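Local coordinates for conserved hypothetical protein TM1158 (PDB 1O1Y) that probably releases ammonia from glutamine and passes it to an acceptor, as class I glutamine amidotransferases do, at residues F154-P157 / R158-R162; G173-G177 / K178-L182; I23-G27 / M28-I32. All coordinates share one frame; numbering follows the deposited sequence.

Interaction 1. Residues F154-P157 / R158-R162; sequences FDLP and RRATR
L156 and R162 each set CG opposite the backbone N (chi1 -179° and -175°), and these two turns carry the leucine branch onto the arginine across the mouth of a tight loop. The loop is a type I beta turn from P157 to A160 that delivers the chain from the short strand 152-154 into strand 161-165 of the central mixed sheet. At its heart A160 N donates to P157 O over 3.0 Å, the bond that closes the turn.

L156 works with both of its methyls. L156 CD2 rests over one face of the R162 guanidinium, displaced toward the rim, and lies 3.7 Å from R162 NH2; L156 CD1 turns to the backbone, 3.8 Å from R162 N, and also meets A160 CB at 4.1 Å. The arginine chain, bent at its third torsion, doubles back so that its flat end comes under L156 CD2. Its polar grip lies beyond the turn: R162 NE bonds N171 OD1, while R162 NH2 has a long, weak ion pair with E170.

An alanine in place of L156 would probably uncover that guanidinium face and leave a gap beside A160, giving the arginine more freedom to swing about its N171 bond. The leucine and A160 both also touch F174 of the neighbouring strand 173-176, so the turn is packed against the sheet it feeds. P157 is buried, touching A107 of helix 102-109 and L110. Within the turn the proline also meets the last residue, with P157 CD 3.9 Å from A160 CB.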
loop_
_atom_site.group_PDB
_atom_site.type_symbol
_atom_site.label_atom_id
_atom_site.label_comp_id
_atom_site.label_asym_id
_atom_site.label_seq_id
_atom_site.Cartn_x
_atom_site.Cartn_y
_atom_site.Cartn_z
ATOM N N PHE A 154 6.925 7.147 9.346
ATOM C CA PHE A 154 6.177 7.018 10.570
ATOM C C PHE A 154 6.990 6.281 11.620
ATOM O O PHE A 154 7.946 5.581 11.311
ATOM C CB PHE A 154 4.836 6.286 10.323
ATOM C CG PHE A 154 4.976 4.990 9.553
ATOM C CD1 PHE A 154 4.884 4.973 8.169
ATOM C CD2 PHE A 154 5.254 3.798 10.215
ATOM C CE1 PHE A 154 5.080 3.772 7.467
ATOM C CE2 PHE A 154 5.439 2.604 9.522
ATOM C CZ PHE A 154 5.361 2.596 8.154
ATOM N N ASP A 155 6.573 6.458 12.872
ATOM C CA ASP A 155 7.028 5.635 13.991
ATOM C C ASP A 155 6.295 4.297 13.958
ATOM O O ASP A 155 5.195 4.186 13.448
ATOM C CB ASP A 155 6.699 6.303 15.292
ATOM C CG ASP A 155 7.591 7.483 15.595
ATOM O OD1 ASP A 155 8.707 7.556 15.014
ATOM O OD2 ASP A 155 7.240 8.367 16.415
ATOM N N LEU A 156 6.920 3.267 14.511
ATOM C CA LEU A 156 6.276 1.955 14.626
ATOM C C LEU A 156 5.249 1.982 15.746
ATOM O O LEU A 156 5.577 2.311 16.863
ATOM C CB LEU A 156 7.340 0.899 14.927
ATOM C CG LEU A 156 6.899 -0.567 15.060
ATOM C CD1 LEU A 156 6.465 -1.075 13.727
ATOM C CD2 LEU A 156 8.024 -1.390 15.599
ATOM N N PRO A 157 3.981 1.677 15.462
ATOM C CA PRO A 157 2.997 1.688 16.530
ATOM C C PRO A 157 3.353 0.687 17.612
ATOM O O PRO A 157 3.964 -0.359 17.353
ATOM C CB PRO A 157 1.713 1.258 15.838
ATOM C CG PRO A 157 1.875 1.653 14.410
ATOM C CD PRO A 157 3.355 1.424 14.147
ATOM N N ARG A 158 2.955 1.024 18.809
ATOM C CA ARG A 158 3.339 0.246 19.977
ATOM C C ARG A 158 2.881 -1.189 19.820
ATOM O O ARG A 158 3.609 -2.127 20.125
ATOM C CB ARG A 158 2.747 0.831 21.236
ATOM C CG ARG A 158 3.219 0.080 22.488
ATOM C CD ARG A 158 2.669 0.642 23.791
ATOM N NE ARG A 158 1.252 0.946 23.643
ATOM C CZ ARG A 158 0.260 0.117 23.934
ATOM N NH1 ARG A 158 0.495 -1.077 24.473
ATOM N NH2 ARG A 158 -0.988 0.510 23.717
ATOM N N ARG A 159 1.679 -1.397 19.349
ATOM C CA ARG A 159 1.253 -2.802 19.319
ATOM C C ARG A 159 1.756 -3.600 18.055
ATOM O O ARG A 159 1.567 -4.820 17.937
ATOM C CB ARG A 159 -0.268 -2.827 19.476
ATOM C CG ARG A 159 -0.766 -2.384 20.889
ATOM C CD ARG A 159 -2.259 -1.953 20.911
ATOM N NE ARG A 159 -2.502 -0.739 20.103
ATOM C CZ ARG A 159 -3.703 -0.313 19.679
ATOM N NH1 ARG A 159 -4.817 -0.995 19.953
ATOM N NH2 ARG A 159 -3.790 0.809 18.971
ATOM N N ALA A 160 2.445 -2.922 17.147
ATOM C CA ALA A 160 2.792 -3.507 15.865
ATOM C C ALA A 160 4.142 -4.209 15.848
ATOM O O ALA A 160 5.060 -3.891 16.634
ATOM C CB ALA A 160 2.752 -2.426 14.779
ATOM N N THR A 161 4.250 -5.180 14.949
ATOM C CA THR A 161 5.507 -5.841 14.624
ATOM C C THR A 161 6.109 -5.235 13.414
ATOM O O THR A 161 5.465 -5.179 12.382
ATOM C CB THR A 161 5.211 -7.318 14.364
ATOM O OG1 THR A 161 4.709 -7.853 15.582
ATOM C CG2 THR A 161 6.501 -8.100 14.104
ATOM N N ARG A 162 7.354 -4.777 13.495
ATOM C CA ARG A 162 8.052 -4.339 12.283
ATOM C C ARG A 162 8.390 -5.560 11.433
ATOM O O ARG A 162 8.906 -6.543 11.951
ATOM C CB ARG A 162 9.376 -3.656 12.618
ATOM C CG ARG A 162 10.085 -3.064 11.388
ATOM C CD ARG A 162 11.408 -2.368 11.686
ATOM N NE ARG A 162 11.215 -1.190 12.540
ATOM C CZ ARG A 162 11.501 -1.088 13.831
ATOM N NH1 ARG A 162 12.067 -2.081 14.549
ATOM N NH2 ARG A 162 11.218 0.064 14.430
#

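Interaction 2. Residues G173-G177 / K178-L182; sequences GFVYG and KAVGL
Four backbone hydrogen bonds join Y176 to A179 and F174 to G181, each pair bonding in both directions. Y176 N gives the shortest, 2.8 Å to A179 O, entering nearly along the C=O axis with an N-H...O angle of 172°. The return bond, A179 N to Y176 O (2.9 Å), is less straight (154°), at the pair next to the turn. F174 N reaches G181 O at 2.9 Å in the carbonyl plane.

CA-H...O contacts add to these: G173 CA approaches G181 O to 3.1 Å, and V175 CA approaches A179 O to 3.3 Å. Their CA donors belong to residues of the non-hydrogen-bonded pairs G173-L182 and V175-V180.

The two strands form a beta hairpin closed by a type II' turn, with G177 and K178 at its corner. G177 has a positive phi, which suits a glycine. The hairpin lies inside the central sheet: strand 179-182 borders parallel strand 96-98, which leads toward the oxidised C100, consistent with the nucleophile position of class I amidotransferases.

Side-chain packing differs on the two faces. V175 and V180 stand side by side, pointing the same way, with V175 CG2 4.0 Å from V180 CG2. On the other face, F174 CG lies between the backbone N and the carbonyl carbon (chi1 66°), which turns the ring over the facing glycine, F174 CE1 being 4.1 Å from G181 CA; a beta carbon on G181 would strike it. The same ring also meets A107 and L106 of helix 102-109.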
loop_
_atom_site.group_PDB
_atom_site.type_symbol
_atom_site.label_atom_id
_atom_site.label_comp_id
_atom_site.label_asym_id
_atom_site.label_seq_id
_atom_site.Cartn_x
_atom_site.Cartn_y
_atom_site.Cartn_z
ATOM N N GLY A 173 7.575 -1.376 6.863
ATOM C CA GLY A 173 6.380 -2.216 6.860
ATOM C C GLY A 173 6.142 -2.827 8.240
ATOM O O GLY A 173 7.097 -3.071 8.999
ATOM N N PHE A 174 4.872 -3.019 8.593
ATOM C CA PHE A 174 4.504 -3.533 9.888
ATOM C C PHE A 174 3.206 -4.288 9.800
ATOM O O PHE A 174 2.475 -4.161 8.849
ATOM C CB PHE A 174 4.425 -2.413 10.937
ATOM C CG PHE A 174 3.317 -1.420 10.684
ATOM C CD1 PHE A 174 3.521 -0.310 9.870
ATOM C CD2 PHE A 174 2.059 -1.626 11.232
ATOM C CE1 PHE A 174 2.490 0.586 9.644
ATOM C CE2 PHE A 174 1.018 -0.700 11.016
ATOM C CZ PHE A 174 1.236 0.395 10.212
ATOM N N VAL A 175 2.954 -5.077 10.831
ATOM C CA VAL A 175 1.730 -5.840 10.961
ATOM C C VAL A 175 1.173 -5.648 12.390
ATOM O O VAL A 175 1.918 -5.551 13.386
ATOM C CB VAL A 175 1.962 -7.359 10.711
ATOM C CG1 VAL A 175 0.724 -8.184 11.059
ATOM C CG2 VAL A 175 2.401 -7.615 9.304
ATOM N N TYR A 176 -0.138 -5.557 12.462
ATOM C CA TYR A 176 -0.890 -5.477 13.718
ATOM C C TYR A 176 -2.147 -6.291 13.509
ATOM O O TYR A 176 -3.035 -5.877 12.795
ATOM C CB TYR A 176 -1.244 -4.021 14.037
ATOM C CG TYR A 176 -2.146 -3.853 15.248
ATOM C CD1 TYR A 176 -1.644 -3.899 16.523
ATOM C CD2 TYR A 176 -3.511 -3.692 15.093
ATOM C CE1 TYR A 176 -2.497 -3.783 17.617
ATOM C CE2 TYR A 176 -4.346 -3.559 16.180
ATOM C CZ TYR A 176 -3.829 -3.610 17.432
ATOM O OH TYR A 176 -4.661 -3.487 18.527
ATOM N N GLY A 177 -2.194 -7.480 14.088
ATOM C CA GLY A 177 -3.339 -8.373 13.925
ATOM C C GLY A 177 -3.410 -8.801 12.475
ATOM O O GLY A 177 -2.424 -9.267 11.904
ATOM N N LYS A 178 -4.569 -8.560 11.857
ATOM C CA LYS A 178 -4.763 -8.795 10.433
ATOM C C LYS A 178 -4.562 -7.571 9.551
ATOM O O LYS A 178 -4.855 -7.612 8.341
ATOM C CB LYS A 178 -6.137 -9.389 10.237
ATOM C CG LYS A 178 -6.204 -10.764 10.907
ATOM C CD LYS A 178 -7.601 -11.121 11.352
ATOM C CE LYS A 178 -8.475 -11.675 10.260
ATOM N NZ LYS A 178 -9.759 -12.289 10.835
ATOM N N ALA A 179 -4.034 -6.504 10.140
ATOM C CA ALA A 179 -3.739 -5.276 9.407
ATOM C C ALA A 179 -2.260 -5.138 9.126
ATOM O O ALA A 179 -1.414 -5.353 9.999
ATOM C CB ALA A 179 -4.228 -4.053 10.182
ATOM N N VAL A 180 -1.987 -4.793 7.886
ATOM C CA VAL A 180 -0.645 -4.719 7.347
ATOM C C VAL A 180 -0.448 -3.350 6.776
ATOM O O VAL A 180 -1.305 -2.837 6.076
ATOM C CB VAL A 180 -0.457 -5.793 6.246
ATOM C CG1 VAL A 180 0.926 -5.681 5.564
ATOM C CG2 VAL A 180 -0.716 -7.203 6.791
ATOM N N GLY A 181 0.679 -2.728 7.064
ATOM C CA GLY A 181 1.066 -1.490 6.412
ATOM C C GLY A 181 2.390 -1.645 5.710
ATOM O O GLY A 181 3.351 -2.068 6.313
ATOM N N LEU A 182 2.438 -1.281 4.433
ATOM C CA LEU A 182 3.687 -1.283 3.652
ATOM C C LEU A 182 3.902 0.096 3.098
ATOM O O LEU A 182 3.033 0.634 2.460
ATOM C CB LEU A 182 3.606 -2.301 2.501
ATOM C CG LEU A 182 3.389 -3.760 2.811
ATOM C CD1 LEU A 182 3.377 -4.587 1.501
ATOM C CD2 LEU A 182 4.424 -4.270 3.779
#

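Interaction 3. Residues I23-G27 / M28-I32; sequences IEDLG and MMEDI
G27 O is gripped by two donors, one near in sequence and one far: E30 N donates to it over 3.0 Å, and R191 NH2 adds a weak hydrogen bond. Just before it, L26 O takes M29 N at 2.9 Å. Both backbone bonds reach three residues on, and both are bent, with N-H...O angles of 141° at G27 O and 136° at L26 O. D25 OD1 accepts G27 N at 2.9 Å, from above the carboxylate plane: an Asx turn ahead of helix 28-35. That helix connects strand 14-18 to its parallel sheet neighbour 39-43, a beta-alpha-beta crossover of the flavodoxin-like fold. G27 takes a positive phi, which a glycine readily accepts.

L26 and selenomethionine M29 cross at about a right angle, with L26 CB 4.0 Å from M29 CB. The bend at the end of M29 (chi3 -89°) brings M29 CE to 4.1 Å from L26 CD2. M29 continues onto L229 of helix 211-237.

A water bridges the two acids, lying 3.1 Å from D25 OD2 and an unusually short 2.5 Å from E30 OE1. D25 OD2 and E30 OE1 are 4.5 Å apart, and the water probably eases their repulsion. E30 OE1 also bonds Y42 OH of strand 39-43, and the same hydroxyl bonds L26 N.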
loop_
_atom_site.group_PDB
_atom_site.type_symbol
_atom_site.label_atom_id
_atom_site.label_comp_id
_atom_site.label_asym_id
_atom_site.label_seq_id
_atom_site.Cartn_x
_atom_site.Cartn_y
_atom_site.Cartn_z
ATOM N N ILE A 23 -4.829 7.105 -10.871
ATOM C CA ILE A 23 -3.656 6.388 -11.397
ATOM C C ILE A 23 -3.033 5.448 -10.384
ATOM O O ILE A 23 -2.435 4.434 -10.747
ATOM C CB ILE A 23 -2.593 7.443 -11.865
ATOM C CG1 ILE A 23 -3.104 8.148 -13.122
ATOM C CG2 ILE A 23 -1.231 6.836 -12.081
ATOM C CD1 ILE A 23 -3.115 7.299 -14.349
ATOM N N GLU A 24 -3.143 5.807 -9.125
ATOM C CA GLU A 24 -2.546 5.044 -8.056
ATOM C C GLU A 24 -3.574 4.018 -7.599
ATOM O O GLU A 24 -4.105 4.044 -6.491
ATOM C CB GLU A 24 -2.005 5.936 -6.955
ATOM C CG GLU A 24 -1.006 6.938 -7.559
ATOM C CD GLU A 24 -0.390 7.953 -6.591
ATOM O OE1 GLU A 24 -0.286 7.665 -5.388
ATOM O OE2 GLU A 24 0.047 9.036 -7.072
ATOM N N ASP A 25 -3.760 3.051 -8.471
ATOM C CA ASP A 25 -4.836 2.083 -8.358
ATOM C C ASP A 25 -4.319 0.738 -7.862
ATOM O O ASP A 25 -3.252 0.656 -7.250
ATOM C CB ASP A 25 -5.574 2.028 -9.671
ATOM C CG ASP A 25 -4.734 1.397 -10.802
ATOM O OD1 ASP A 25 -3.570 0.970 -10.601
ATOM O OD2 ASP A 25 -5.215 1.301 -11.933
ATOM N N LEU A 26 -5.065 -0.338 -8.096
ATOM C CA LEU A 26 -4.662 -1.640 -7.580
ATOM C C LEU A 26 -3.425 -2.214 -8.249
ATOM O O LEU A 26 -2.848 -3.179 -7.764
ATOM C CB LEU A 26 -5.804 -2.650 -7.686
ATOM C CG LEU A 26 -6.902 -2.497 -6.628
ATOM C CD1 LEU A 26 -8.147 -3.265 -7.122
ATOM C CD2 LEU A 26 -6.482 -2.941 -5.268
ATOM N N GLY A 27 -3.031 -1.641 -9.379
ATOM C CA GLY A 27 -1.866 -2.147 -10.092
ATOM C C GLY A 27 -2.060 -3.623 -10.436
ATOM O O GLY A 27 -3.154 -4.050 -10.881
HETATM N N MSE A 28 -1.026 -4.412 -10.182
HETATM C CA MSE A 28 -1.057 -5.846 -10.480
HETATM C C MSE A 28 -2.000 -6.604 -9.565
HETATM O O MSE A 28 -2.375 -7.735 -9.895
HETATM C CB MSE A 28 0.341 -6.469 -10.344
HETATM C CG MSE A 28 1.319 -5.884 -11.337
HETATM SE SE MSE A 28 2.970 -6.988 -11.468
HETATM C CE MSE A 28 3.852 -6.527 -9.944
HETATM N N MSE A 29 -2.453 -6.000 -8.474
HETATM C CA MSE A 29 -3.511 -6.630 -7.672
HETATM C C MSE A 29 -4.773 -6.808 -8.475
HETATM O O MSE A 29 -5.469 -7.815 -8.294
HETATM C CB MSE A 29 -3.799 -5.899 -6.380
HETATM C CG MSE A 29 -2.720 -5.984 -5.369
HETATM SE SE MSE A 29 -3.185 -5.072 -3.714
HETATM C CE MSE A 29 -2.517 -3.322 -4.210
ATOM N N GLU A 30 -5.079 -5.874 -9.388
ATOM C CA GLU A 30 -6.252 -6.054 -10.259
ATOM C C GLU A 30 -6.169 -7.341 -11.121
ATOM O O GLU A 30 -7.152 -8.081 -11.271
ATOM C CB GLU A 30 -6.437 -4.836 -11.177
ATOM C CG GLU A 30 -7.852 -4.578 -11.543
ATOM C CD GLU A 30 -7.984 -3.250 -12.262
ATOM O OE1 GLU A 30 -8.003 -2.180 -11.610
ATOM O OE2 GLU A 30 -8.018 -3.301 -13.485
ATOM N N ASP A 31 -5.003 -7.564 -11.702
ATOM C CA ASP A 31 -4.713 -8.734 -12.482
ATOM C C ASP A 31 -4.866 -10.006 -11.619
ATOM O O ASP A 31 -5.444 -11.006 -12.065
ATOM C CB ASP A 31 -3.285 -8.663 -13.013
ATOM C CG ASP A 31 -3.056 -7.441 -13.930
ATOM O OD1 ASP A 31 -3.960 -7.136 -14.745
ATOM O OD2 ASP A 31 -1.999 -6.794 -13.907
ATOM N N ILE A 32 -4.324 -9.947 -10.415
ATOM C CA ILE A 32 -4.443 -11.074 -9.497
ATOM C C ILE A 32 -5.883 -11.339 -9.106
ATOM O O ILE A 32 -6.319 -12.489 -9.091
ATOM C CB ILE A 32 -3.576 -10.888 -8.281
ATOM C CG1 ILE A 32 -2.108 -10.880 -8.677
ATOM C CG2 ILE A 32 -3.880 -11.998 -7.255
ATOM C CD1 ILE A 32 -1.190 -10.408 -7.593
HETATM O O HOH W 1 -7.923 0.089 -12.671
#

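Along the chain interaction 3 comes first, then interaction 1, then interaction 2. The last two are neighbours, their centres 9 Å apart: strand 161-165, which interaction 1 enters, lies beside strand 173-176 of the hairpin in the same mixed sheet. T161 N probably bonds V175 O, and F154 packs its ring against F174, so turn and hairpin share one apolar cluster with helix 102-109. Interaction 3 sits on the opposite side of the chain's centre, about 26 Å from interaction 1 and 19 Å from interaction 2, centre to centre. Its helix links two parallel strands, whereas interaction 2 lies where parallel pairing gives way to antiparallel and interaction 1 leads into the antiparallel part.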